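PDB 5F06: glutathione S-transferase family protein from Populus trichocarpa, which probably conjugates glutathione to electrophilic halide compounds, as a Phi-class glutathione transferase, releasing the halide and a proton. Local coordinates for residues L20-L25 / R201-K206; T80-I85 / D160-A165. All blocks are in the same frame, centred on the assembly; numbering follows the deposited sequence.

Overall arrangement
From the N terminus the chain runs through strand 2-6 and helix 11-22, whose last turn and following loop supply 20-25 of contact 1. It completes the thioredoxin-like sheet and helix 66-76, then enters the linker 80-85 of contact 2. Helices 90-120 and 130-153 follow before 160-165 comes back to that linker and closes the inner loop. Helix 202-210 ends the chain, and its start closes the larger loop at contact 1. Contact 2 therefore nests within contact 1. Contact 1 ties the last helix to the N-terminal domain, and contact 2 ties the linker to the C-terminal domain. The two also touch: Glu22 O lies 2.9 Å from Tyr82 N, and Lys23 NZ bonds Tyr82 O.

Contact 1. Residues L20-L25 / R201-K206; sequences LHEKNL and RPAFKK
Glu22 and Arg201 form a side-on, two-pronged salt bridge. Arg201 NE donates to Glu22 OE2 at 2.9 Å, and Arg201 NH2 donates to Glu22 OE1 at 3.1 Å. Both bonds are nearly straight, the second at 172°. Each reaches the syn side of its carboxylate oxygen. The carboxylate lies at the guanidinium edge, with the two planes 30° apart. The side chains cross at about a right angle. Arg201 is bent at chi3 (63°), which sets the position of NE, and the Glu22 chain is bent at chi2. Two bonds to two oxygens should limit rotation of the carboxylate. A water accepts from Ala203 N and donates a weak bond to Glu22 OE2.

Ala203 CB fills the middle of the contact. It lies 3.3 Å from Glu22 OE2 and 3.9 Å from His21 CB. Farther along, Lys206 crosses His21 at about a right angle. Lys206 CD sits over one face of the His21 imidazole, offset toward the rim, 4.0 Å from the ring centroid, in a CH-pi contact. The Lys206 chain is extended beyond CG.

Helix 11-22 finishes here in a Schellman motif at Asn24, while Arg201 is at the N-cap position of helix 202-210. The contact thus joins the end of a helix of the thioredoxin-like domain to the start of the last helix. Behind it, Leu20 packs on strand 2-6 and helix 66-76. Tyr82 and Tyr162 both make cation-pi contacts with Arg201, from the same side of its guanidinium plane.

Contact 2. Residues T80-I85 / D160-A165; sequences TGYDLI and DFYSLA
In the glutathione transferase fold, this is a contact of the linker between helices 66-76 and 90-120 with the C-terminal helical domain, made by backbone, tyrosine and aliphatic groups. Tyr82, Leu84 and Ile85 of the linker meet Tyr162, just before helix 164-167, and Leu164, its first residue. That helix begins with an N-cap: Ser163 OG accepts from Ala165 N at 3.1 Å. Two direct hydrogen bonds join the segments. Leu164 N donates to Leu84 O at 3.0 Å. Tyr82 OH donates to Tyr162 O, which lies near the plane of the Tyr82 ring at its edge. Tyr82 CG is anti to the backbone N (chi1 -173°), which places CG on the side of 160-165.

The two tyrosine rings form an offset edge-to-face pair. The edge of Tyr162 is turned toward the face of Tyr82, with planes at 64° and centroids 5.8 Å apart. Leu84 lies beside Tyr162 and points the same way, its CD2 4.0 Å from Tyr162 CE2. Ile85 and Leu164 also lie side by side, with Ile85 CG2 4.0 Å from Leu164 CD2.

Leu84 also packs on helix 11-22, and Leu164 on Thr70 of helix 66-76. The side chain of Leu164 is about 7 Å from that of Arg67, a glutathione-binding residue. A water bridges the two tyrosines, donating to Tyr82 OH at 3.0 Å and accepting from Tyr162 N at 2.9 Å.

Contact 1. Residues L20-L25 / R201-K206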
ATOM      1  N   LEU A  20      14.319   7.502   9.349  1.00  9.41           N
ATOM      2  CA  LEU A  20      14.793   8.626  10.155  1.00  9.40           C
ATOM      3  C   LEU A  20      16.321   8.756  10.099  1.00 10.16           C
ATOM      4  O   LEU A  20      16.844   9.866   9.985  1.00 10.00           O
ATOM      5  CB  LEU A  20      14.324   8.479  11.606  1.00  8.69           C
ATOM      6  CG  LEU A  20      12.828   8.716  11.841  1.00  9.62           C
ATOM      7  CD1 LEU A  20      12.362   8.111  13.161  1.00  9.32           C
ATOM      8  CD2 LEU A  20      12.521  10.204  11.810  1.00 11.43           C
ATOM      9  N   HIS A  21      17.034   7.635  10.160  1.00 11.99           N
ATOM     10  CA  HIS A  21      18.497   7.664  10.123  1.00 13.28           C
ATOM     11  C   HIS A  21      19.035   8.015   8.742  1.00 12.69           C
ATOM     12  O   HIS A  21      20.028   8.743   8.630  1.00 14.06           O
ATOM     13  CB  HIS A  21      19.078   6.320  10.574  1.00 12.93           C
ATOM     14  CG  HIS A  21      18.853   6.026  12.021  1.00 14.57           C
ATOM     15  ND1 HIS A  21      19.129   6.941  13.016  1.00 16.50           N
ATOM     16  CD2 HIS A  21      18.387   4.919  12.647  1.00 14.22           C
ATOM     17  CE1 HIS A  21      18.840   6.410  14.190  1.00 16.86           C
ATOM     18  NE2 HIS A  21      18.388   5.184  13.994  1.00 15.45           N
ATOM     19  N   GLU A  22      18.404   7.488   7.695  1.00 11.14           N
ATOM     20  CA  GLU A  22      18.780   7.845   6.331  1.00 12.22           C
ATOM     21  C   GLU A  22      18.720   9.358   6.151  1.00 13.56           C
ATOM     22  O   GLU A  22      19.543   9.942   5.447  1.00 12.80           O
ATOM     23  CB  GLU A  22      17.866   7.160   5.311  1.00 11.33           C
ATOM     24  CG  GLU A  22      18.067   5.656   5.186  1.00 11.88           C
ATOM     25  CD  GLU A  22      19.345   5.277   4.451  1.00 14.80           C
ATOM     26  OE1 GLU A  22      20.060   6.177   3.965  1.00 15.69           O
ATOM     27  OE2 GLU A  22      19.630   4.066   4.357  1.00 15.57           O
ATOM     28  N   LYS A  23      17.747   9.989   6.804  1.00 13.31           N
ATOM     29  CA  LYS A  23      17.529  11.425   6.657  1.00 12.01           C
ATOM     30  C   LYS A  23      18.338  12.237   7.674  1.00 13.94           C
ATOM     31  O   LYS A  23      18.262  13.467   7.692  1.00 15.93           O
ATOM     32  CB  LYS A  23      16.037  11.745   6.794  1.00 10.86           C
ATOM     33  CG  LYS A  23      15.148  11.059   5.745  1.00 11.16           C
ATOM     34  CD  LYS A  23      15.490  11.468   4.321  1.00 13.36           C
ATOM     35  CE  LYS A  23      15.175  12.933   4.047  1.00 14.31           C
ATOM     36  NZ  LYS A  23      15.607  13.354   2.687  1.00 16.13           N
ATOM     37  N   ASN A  24      19.122  11.547   8.501  1.00 14.96           N
ATOM     38  CA  ASN A  24      19.938  12.193   9.534  1.00 15.62           C
ATOM     39  C   ASN A  24      19.109  13.053  10.484  1.00 15.15           C
ATOM     40  O   ASN A  24      19.530  14.148  10.855  1.00 17.26           O
ATOM     41  CB  ASN A  24      21.027  13.065   8.900  1.00 17.08           C
ATOM     42  CG  ASN A  24      22.003  12.272   8.056  1.00 18.00           C
ATOM     43  OD1 ASN A  24      22.197  11.074   8.266  1.00 19.57           O
ATOM     44  ND2 ASN A  24      22.641  12.945   7.104  1.00 18.08           N
ATOM     45  N   LEU A  25      17.944  12.560  10.885  1.00 11.74           N
ATOM     46  CA  LEU A  25      17.025  13.346  11.708  1.00 10.87           C
ATOM     47  C   LEU A  25      17.131  13.041  13.198  1.00 11.04           C
ATOM     48  O   LEU A  25      17.356  11.894  13.602  1.00 10.95           O
ATOM     49  CB  LEU A  25      15.585  13.114  11.251  1.00 10.18           C
ATOM     50  CG  LEU A  25      15.228  13.652   9.864  1.00 11.91           C
ATOM     51  CD1 LEU A  25      13.847  13.180   9.459  1.00 12.76           C
ATOM     52  CD2 LEU A  25      15.304  15.174   9.835  1.00 12.96           C
ATOM     53  N   ARG A 201      23.746  -1.093   4.885  1.00 16.28           N
ATOM     54  CA  ARG A 201      23.805   0.362   4.945  1.00 15.75           C
ATOM     55  C   ARG A 201      23.878   0.807   6.402  1.00 16.54           C
ATOM     56  O   ARG A 201      23.222   0.209   7.256  1.00 15.86           O
ATOM     57  CB  ARG A 201      22.593   0.987   4.259  1.00 13.07           C
ATOM     58  CG  ARG A 201      22.524   0.720   2.761  1.00 13.10           C
ATOM     59  CD  ARG A 201      21.272   1.333   2.150  1.00 11.29           C
ATOM     60  NE  ARG A 201      21.236   2.790   2.272  1.00 11.40           N
ATOM     61  CZ  ARG A 201      21.752   3.646   1.389  1.00 12.86           C
ATOM     62  NH1 ARG A 201      22.359   3.207   0.296  1.00 14.51           N
ATOM     63  NH2 ARG A 201      21.656   4.953   1.599  1.00 14.14           N
ATOM     64  N   PRO A 202      24.681   1.848   6.694  1.00 18.79           N
ATOM     65  CA  PRO A 202      24.819   2.329   8.073  1.00 20.66           C
ATOM     66  C   PRO A 202      23.484   2.632   8.744  1.00 19.09           C
ATOM     67  O   PRO A 202      23.317   2.338   9.930  1.00 19.72           O
ATOM     68  CB  PRO A 202      25.647   3.607   7.917  1.00 23.29           C
ATOM     69  CG  PRO A 202      26.450   3.385   6.691  1.00 24.03           C
ATOM     70  CD  PRO A 202      25.575   2.579   5.772  1.00 20.44           C
ATOM     71  N   ALA A 203      22.546   3.192   7.986  1.00 21.56           N
ATOM     72  CA  ALA A 203      21.260   3.607   8.532  1.00 23.09           C
ATOM     73  C   ALA A 203      20.409   2.426   8.995  1.00 22.13           C
ATOM     74  O   ALA A 203      19.520   2.602   9.826  1.00 24.49           O
ATOM     75  CB  ALA A 203      20.498   4.426   7.503  1.00 21.97           C
ATOM     76  N   PHE A 204      20.664   1.231   8.462  1.00 16.79           N
ATOM     77  CA  PHE A 204      19.914   0.055   8.903  1.00 14.58           C
ATOM     78  C   PHE A 204      20.681  -0.731   9.952  1.00 16.99           C
ATOM     79  O   PHE A 204      20.079  -1.409  10.786  1.00 18.07           O
ATOM     80  CB  PHE A 204      19.565  -0.876   7.739  1.00 12.28           C
ATOM     81  CG  PHE A 204      18.759  -2.073   8.166  1.00 11.98           C
ATOM     82  CD1 PHE A 204      17.442  -1.921   8.575  1.00 12.70           C
ATOM     83  CD2 PHE A 204      19.322  -3.338   8.191  1.00 13.19           C
ATOM     84  CE1 PHE A 204      16.699  -3.011   8.989  1.00 12.38           C
ATOM     85  CE2 PHE A 204      18.583  -4.431   8.604  1.00 14.59           C
ATOM     86  CZ  PHE A 204      17.269  -4.265   9.004  1.00 14.27           C
ATOM     87  N   LYS A 205      22.008  -0.655   9.909  1.00 19.44           N
ATOM     88  CA  LYS A 205      22.824  -1.419  10.842  1.00 23.82           C
ATOM     89  C   LYS A 205      22.543  -0.977  12.273  1.00 24.59           C
ATOM     90  O   LYS A 205      22.558  -1.792  13.191  1.00 24.99           O
ATOM     91  CB  LYS A 205      24.314  -1.278  10.518  1.00 29.96           C
ATOM     92  CG  LYS A 205      24.762  -2.113   9.319  1.00 35.09           C
ATOM     93  CD  LYS A 205      26.193  -2.632   9.465  1.00 45.57           C
ATOM     94  CE  LYS A 205      27.203  -1.779   8.706  1.00 51.07           C
ATOM     95  NZ  LYS A 205      27.180  -0.345   9.103  1.00 52.43           N
ATOM     96  N   LYS A 206      22.270   0.310  12.456  1.00 26.74           N
ATOM     97  CA  LYS A 206      21.944   0.831  13.777  1.00 30.69           C
ATOM     98  C   LYS A 206      20.584   0.305  14.233  1.00 27.71           C
ATOM     99  O   LYS A 206      20.363   0.064  15.417  1.00 30.16           O
ATOM    100  CB  LYS A 206      21.949   2.360  13.771  1.00 34.79           C
ATOM    101  CG  LYS A 206      21.835   2.974  15.157  1.00 42.26           C
ATOM    102  CD  LYS A 206      21.867   4.494  15.111  1.00 47.50           C
ATOM    103  CE  LYS A 206      21.800   5.086  16.511  1.00 53.90           C
ATOM    104  NZ  LYS A 206      21.773   6.574  16.493  1.00 56.57           N
TER
HETATM  105  O   HOH W   1      22.726   4.442   5.408  1.00 15.41           O

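Contact 2. Residues T80-I85 / D160-A165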
ATOM      1  N   THR A  80      17.809  17.057   2.656  1.00 15.85           N
ATOM      2  CA  THR A  80      18.566  16.742   3.863  1.00 16.90           C
ATOM      3  C   THR A  80      18.752  15.233   3.974  1.00 15.44           C
ATOM      4  O   THR A  80      17.807  14.468   3.815  1.00 15.61           O
ATOM      5  CB  THR A  80      17.864  17.300   5.116  1.00 17.77           C
ATOM      6  OG1 THR A  80      17.922  18.732   5.076  1.00 19.70           O
ATOM      7  CG2 THR A  80      18.530  16.805   6.403  1.00 18.22           C
ATOM      8  N   GLY A  81      19.983  14.812   4.237  1.00 14.82           N
ATOM      9  CA  GLY A  81      20.296  13.402   4.317  1.00 14.05           C
ATOM     10  C   GLY A  81      20.134  12.751   2.957  1.00 14.07           C
ATOM     11  O   GLY A  81      20.321  13.396   1.925  1.00 15.03           O
ATOM     12  N   TYR A  82      19.782  11.471   2.946  1.00 13.18           N
ATOM     13  CA  TYR A  82      19.709  10.747   1.687  1.00 13.40           C
ATOM     14  C   TYR A  82      18.446  11.073   0.888  1.00 12.75           C
ATOM     15  O   TYR A  82      17.373  11.288   1.445  1.00 12.80           O
ATOM     16  CB  TYR A  82      19.781   9.236   1.914  1.00 13.19           C
ATOM     17  CG  TYR A  82      19.867   8.505   0.603  1.00 13.34           C
ATOM     18  CD1 TYR A  82      21.085   8.340  -0.039  1.00 14.84           C
ATOM     19  CD2 TYR A  82      18.725   8.024  -0.019  1.00 12.54           C
ATOM     20  CE1 TYR A  82      21.166   7.694  -1.255  1.00 15.21           C
ATOM     21  CE2 TYR A  82      18.796   7.381  -1.233  1.00 13.00           C
ATOM     22  CZ  TYR A  82      20.018   7.219  -1.849  1.00 14.04           C
ATOM     23  OH  TYR A  82      20.091   6.576  -3.063  1.00 14.40           O
ATOM     24  N   ASP A  83      18.602  11.079  -0.433  1.00 14.25           N
ATOM     25  CA  ASP A  83      17.525  11.387  -1.370  1.00 15.03           C
ATOM     26  C   ASP A  83      16.634  10.165  -1.620  1.00 14.54           C
ATOM     27  O   ASP A  83      16.788   9.470  -2.627  1.00 14.94           O
ATOM     28  CB  ASP A  83      18.136  11.890  -2.682  1.00 16.40           C
ATOM     29  CG  ASP A  83      17.097  12.330  -3.691  1.00 17.43           C
ATOM     30  OD1 ASP A  83      15.912  12.472  -3.323  1.00 17.96           O
ATOM     31  OD2 ASP A  83      17.483  12.549  -4.857  1.00 18.24           O
ATOM     32  N   LEU A  84      15.698   9.918  -0.704  1.00 12.02           N
ATOM     33  CA  LEU A  84      14.921   8.676  -0.708  1.00 12.04           C
ATOM     34  C   LEU A  84      13.811   8.624  -1.762  1.00 11.81           C
ATOM     35  O   LEU A  84      13.494   7.541  -2.256  1.00 10.76           O
ATOM     36  CB  LEU A  84      14.295   8.436   0.672  1.00 11.22           C
ATOM     37  CG  LEU A  84      15.213   7.940   1.789  1.00 12.85           C
ATOM     38  CD1 LEU A  84      14.487   7.955   3.125  1.00 14.19           C
ATOM     39  CD2 LEU A  84      15.724   6.534   1.483  1.00 13.88           C
ATOM     40  N   ILE A  85      13.210   9.770  -2.091  1.00 11.83           N
ATOM     41  CA  ILE A  85      12.096   9.785  -3.044  1.00 13.27           C
ATOM     42  C   ILE A  85      12.401  10.592  -4.310  1.00 13.65           C
ATOM     43  O   ILE A  85      11.520  10.813  -5.139  1.00 14.04           O
ATOM     44  CB  ILE A  85      10.802  10.319  -2.387  1.00 15.78           C
ATOM     45  CG1 ILE A  85      10.989  11.748  -1.863  1.00 18.81           C
ATOM     46  CG2 ILE A  85      10.370   9.376  -1.260  1.00 16.28           C
ATOM     47  CD1 ILE A  85       9.687  12.416  -1.441  1.00 22.61           C
ATOM     48  N   ASP A 160      19.061   2.601 -10.623  1.00 15.05           N
ATOM     49  CA  ASP A 160      20.438   2.457 -10.149  1.00 16.66           C
ATOM     50  C   ASP A 160      20.713   3.403  -8.980  1.00 17.48           C
ATOM     51  O   ASP A 160      21.771   4.024  -8.900  1.00 20.70           O
ATOM     52  CB  ASP A 160      21.425   2.712 -11.296  1.00 18.08           C
ATOM     53  CG  ASP A 160      21.422   1.594 -12.327  1.00 18.72           C
ATOM     54  OD1 ASP A 160      21.383   0.410 -11.926  1.00 18.62           O
ATOM     55  OD2 ASP A 160      21.453   1.897 -13.538  1.00 19.25           O
ATOM     56  N   PHE A 161      19.739   3.506  -8.080  1.00 15.43           N
ATOM     57  CA  PHE A 161      19.858   4.311  -6.866  1.00 15.29           C
ATOM     58  C   PHE A 161      19.035   3.670  -5.761  1.00 14.13           C
ATOM     59  O   PHE A 161      17.950   3.142  -6.015  1.00 12.29           O
ATOM     60  CB  PHE A 161      19.377   5.742  -7.108  1.00 15.19           C
ATOM     61  CG  PHE A 161      18.012   5.813  -7.732  1.00 13.87           C
ATOM     62  CD1 PHE A 161      16.871   5.793  -6.944  1.00 12.96           C
ATOM     63  CD2 PHE A 161      17.868   5.875  -9.111  1.00 14.31           C
ATOM     64  CE1 PHE A 161      15.619   5.844  -7.518  1.00 12.56           C
ATOM     65  CE2 PHE A 161      16.615   5.928  -9.688  1.00 13.81           C
ATOM     66  CZ  PHE A 161      15.491   5.911  -8.889  1.00 13.01           C
ATOM     67  N   TYR A 162      19.555   3.702  -4.539  1.00 15.35           N
ATOM     68  CA  TYR A 162      18.781   3.293  -3.378  1.00 13.73           C
ATOM     69  C   TYR A 162      17.602   4.250  -3.209  1.00 12.47           C
ATOM     70  O   TYR A 162      17.741   5.452  -3.440  1.00 12.62           O
ATOM     71  CB  TYR A 162      19.660   3.286  -2.131  1.00 13.80           C
ATOM     72  CG  TYR A 162      18.978   2.799  -0.874  1.00 13.61           C
ATOM     73  CD1 TYR A 162      18.672   1.455  -0.702  1.00 13.18           C
ATOM     74  CD2 TYR A 162      18.662   3.678   0.152  1.00 14.79           C
ATOM     75  CE1 TYR A 162      18.063   1.005   0.449  1.00 13.84           C
ATOM     76  CE2 TYR A 162      18.050   3.236   1.309  1.00 15.30           C
ATOM     77  CZ  TYR A 162      17.755   1.902   1.455  1.00 15.64           C
ATOM     78  OH  TYR A 162      17.149   1.464   2.610  1.00 15.65           O
ATOM     79  N   SER A 163      16.442   3.721  -2.830  1.00 11.81           N
ATOM     80  CA  SER A 163      15.265   4.561  -2.620  1.00 12.24           C
ATOM     81  C   SER A 163      14.347   4.029  -1.521  1.00 12.56           C
ATOM     82  O   SER A 163      14.605   2.984  -0.924  1.00 11.79           O
ATOM     83  CB  SER A 163      14.472   4.693  -3.918  1.00 11.84           C
ATOM     84  OG  SER A 163      13.622   3.577  -4.108  1.00 11.67           O
ATOM     85  N   LEU A 164      13.273   4.768  -1.268  1.00 11.09           N
ATOM     86  CA  LEU A 164      12.272   4.379  -0.281  1.00 10.57           C
ATOM     87  C   LEU A 164      11.684   3.003  -0.597  1.00 10.66           C
ATOM     88  O   LEU A 164      11.291   2.265   0.309  1.00 10.39           O
ATOM     89  CB  LEU A 164      11.159   5.428  -0.222  1.00 10.35           C
ATOM     90  CG  LEU A 164      10.152   5.266   0.916  1.00 10.81           C
ATOM     91  CD1 LEU A 164      10.808   5.523   2.270  1.00 11.18           C
ATOM     92  CD2 LEU A 164       8.972   6.200   0.694  1.00 11.46           C
ATOM     93  N   ALA A 165      11.629   2.665  -1.884  1.00  9.51           N
ATOM     94  CA  ALA A 165      11.129   1.365  -2.324  1.00  8.00           C
ATOM     95  C   ALA A 165      11.922   0.226  -1.695  1.00  9.59           C
ATOM     96  O   ALA A 165      11.341  -0.696  -1.125  1.00  9.43           O
ATOM     97  CB  ALA A 165      11.172   1.264  -3.847  1.00  7.72           C
TER
HETATM   98  O   HOH W   2      22.225   4.810  -4.310  1.00 16.41           O